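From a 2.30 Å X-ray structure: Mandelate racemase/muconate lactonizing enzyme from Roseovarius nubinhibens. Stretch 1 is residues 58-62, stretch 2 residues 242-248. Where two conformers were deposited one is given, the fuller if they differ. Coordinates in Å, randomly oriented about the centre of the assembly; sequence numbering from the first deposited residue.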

# COMPACT_ATOMS: atom_id res chain seq x y z
N SER A 58 -33.19 17.68 3.95
CA SER A 58 -32.85 16.27 3.75
C SER A 58 -31.65 16.07 2.82
O SER A 58 -31.08 14.98 2.75
CB SER A 58 -34.07 15.48 3.27
OG SER A 58 -34.19 15.52 1.86
N TYR A 59 -31.27 17.13 2.10
CA TYR A 59 -30.22 17.06 1.09
C TYR A 59 -28.81 16.93 1.68
O TYR A 59 -28.04 16.06 1.27
CB TYR A 59 -30.31 18.27 0.15
CG TYR A 59 -29.26 18.31 -0.94
CD1 TYR A 59 -29.20 17.32 -1.92
CD2 TYR A 59 -28.34 19.35 -0.99
CE1 TYR A 59 -28.22 17.35 -2.91
CE2 TYR A 59 -27.36 19.39 -1.98
CZ TYR A 59 -27.31 18.39 -2.93
OH TYR A 59 -26.34 18.45 -3.91
N LEU A 60 -28.50 17.80 2.64
CA LEU A 60 -27.19 17.88 3.28
C LEU A 60 -27.42 18.08 4.78
O LEU A 60 -28.56 18.35 5.19
CB LEU A 60 -26.40 19.07 2.70
CG LEU A 60 -25.73 18.90 1.33
CD1 LEU A 60 -25.13 20.21 0.89
CD2 LEU A 60 -24.69 17.78 1.30
N PRO A 61 -26.37 17.93 5.62
CA PRO A 61 -26.47 18.34 7.03
C PRO A 61 -26.68 19.84 7.23
O PRO A 61 -25.76 20.56 7.63
CB PRO A 61 -25.13 17.90 7.63
CG PRO A 61 -24.60 16.89 6.69
CD PRO A 61 -25.05 17.32 5.34
N ALA A 62 -27.91 20.28 6.97
CA ALA A 62 -28.26 21.69 6.87
C ALA A 62 -29.78 21.84 6.91
O ALA A 62 -30.50 21.07 6.28
CB ALA A 62 -27.72 22.28 5.58
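Stretch 2 242-248: LDECLHE

Stretch 2 meets stretch 1 through a small contact that buries 207 Å², both sides summed, and its touching residues are at least 184 apart in sequence. Neither segment forms a regular helix or strand across the contact. Stretch 2 folds as a type I beta turn from Asp243 to Leu246, closed by the bond from Leu246 N to Asp243 O (3.2 Å). The two chains advance in the same sense: the CA of Leu60 lies 7.2 Å from that of Glu244, and the CA of Pro61 lies 9.2 Å from that of His247.

The polar end of the contact centres on Tyr59. Its CA-to-CB bond points sideways, but the t rotamer (chi1 179°) extends the ring so that its phenol end reaches the turn. There Tyr59 OH donates a hydrogen bond to Glu244 OE2 at 2.7 Å, with the carboxylate oxygen at the ring edge, near its plane. The CA-to-CB bond of Glu244 points toward stretch 1 and the side chain adopts chi1 m, while its chi2 of 93° lies between wells; this bent side chain places the carboxylate beside the hydroxyl. The CA-to-CB bond of Asp243, in the t rotamer, also points toward stretch 1. Water 1 links Tyr59 to Asp243, donating to Tyr59 OH at 2.9 Å and to Asp243 OD1 at 2.8 Å.

Beyond this polar cluster the contact becomes largely apolar. Leu60 likewise starts sideways, yet its m,t conformation brings CD2 to 3.8 Å from Glu244 O and 4.0 Å from Glu244 CB, packing the methyl against the turn. The CA-to-CB bond of His247 points toward stretch 1; with chi1 m and chi2 -73°, the imidazole lies with CE1 3.8 Å from Pro61 CD and 4.3 Å from Leu60 CD2, both oblique to the ring. The CA-to-CB bond of Cys245 points away, and neither Cys245 nor Leu246 touches stretch 1.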

# COMPACT_ATOMS: atom_id res chain seq x y z
N LEU A 242 -17.34 14.09 -7.82
CA LEU A 242 -17.84 14.05 -6.44
C LEU A 242 -18.45 15.37 -6.02
O LEU A 242 -18.13 16.41 -6.60
CB LEU A 242 -16.73 13.65 -5.48
CG LEU A 242 -16.13 12.25 -5.65
CD1 LEU A 242 -15.07 12.05 -4.61
CD2 LEU A 242 -17.19 11.16 -5.56
N ASP A 243 -19.33 15.33 -5.02
CA ASP A 243 -20.13 16.48 -4.60
C ASP A 243 -20.49 16.39 -3.12
O ASP A 243 -19.80 16.94 -2.27
CB ASP A 243 -21.38 16.62 -5.50
CG ASP A 243 -22.21 17.88 -5.20
OD1 ASP A 243 -21.74 18.80 -4.49
OD2 ASP A 243 -23.36 17.95 -5.69
N GLU A 244 -21.56 15.67 -2.81
CA GLU A 244 -22.22 15.77 -1.50
C GLU A 244 -21.43 15.16 -0.33
O GLU A 244 -21.67 15.51 0.82
CB GLU A 244 -23.63 15.17 -1.55
CG GLU A 244 -24.61 15.99 -2.40
CD GLU A 244 -24.69 15.50 -3.84
OE1 GLU A 244 -23.84 14.68 -4.25
OE2 GLU A 244 -25.60 15.94 -4.58
N CYS A 245 -20.50 14.25 -0.63
CA CYS A 245 -19.69 13.61 0.41
C CYS A 245 -18.53 14.48 0.91
O CYS A 245 -17.83 14.11 1.85
CB CYS A 245 -19.19 12.23 -0.03
SG CYS A 245 -18.16 12.20 -1.53
N LEU A 246 -18.34 15.63 0.27
CA LEU A 246 -17.17 16.47 0.53
C LEU A 246 -17.51 17.67 1.42
O LEU A 246 -17.88 18.73 0.94
CB LEU A 246 -16.57 16.96 -0.79
CG LEU A 246 -16.15 15.93 -1.84
CD1 LEU A 246 -16.12 16.62 -3.18
CD2 LEU A 246 -14.79 15.33 -1.51
N HIS A 247 -17.37 17.49 2.73
CA HIS A 247 -17.87 18.47 3.68
C HIS A 247 -16.80 19.48 4.09
O HIS A 247 -17.12 20.62 4.45
CB HIS A 247 -18.46 17.77 4.91
CG HIS A 247 -19.61 16.88 4.59
ND1 HIS A 247 -20.86 17.36 4.25
CD2 HIS A 247 -19.71 15.53 4.55
CE1 HIS A 247 -21.67 16.35 4.01
NE2 HIS A 247 -21.00 15.22 4.19
N GLU A 248 -15.54 19.07 4.03
CA GLU A 248 -14.41 19.92 4.41
C GLU A 248 -13.15 19.59 3.60
O GLU A 248 -13.14 18.64 2.82
CB GLU A 248 -14.13 19.82 5.92
CG GLU A 248 -14.09 18.41 6.48
CD GLU A 248 -14.10 18.38 8.01
OE1 GLU A 248 -13.79 19.41 8.64
OE2 GLU A 248 -14.42 17.31 8.59
O HOH W 1 -23.86 19.31 -2.76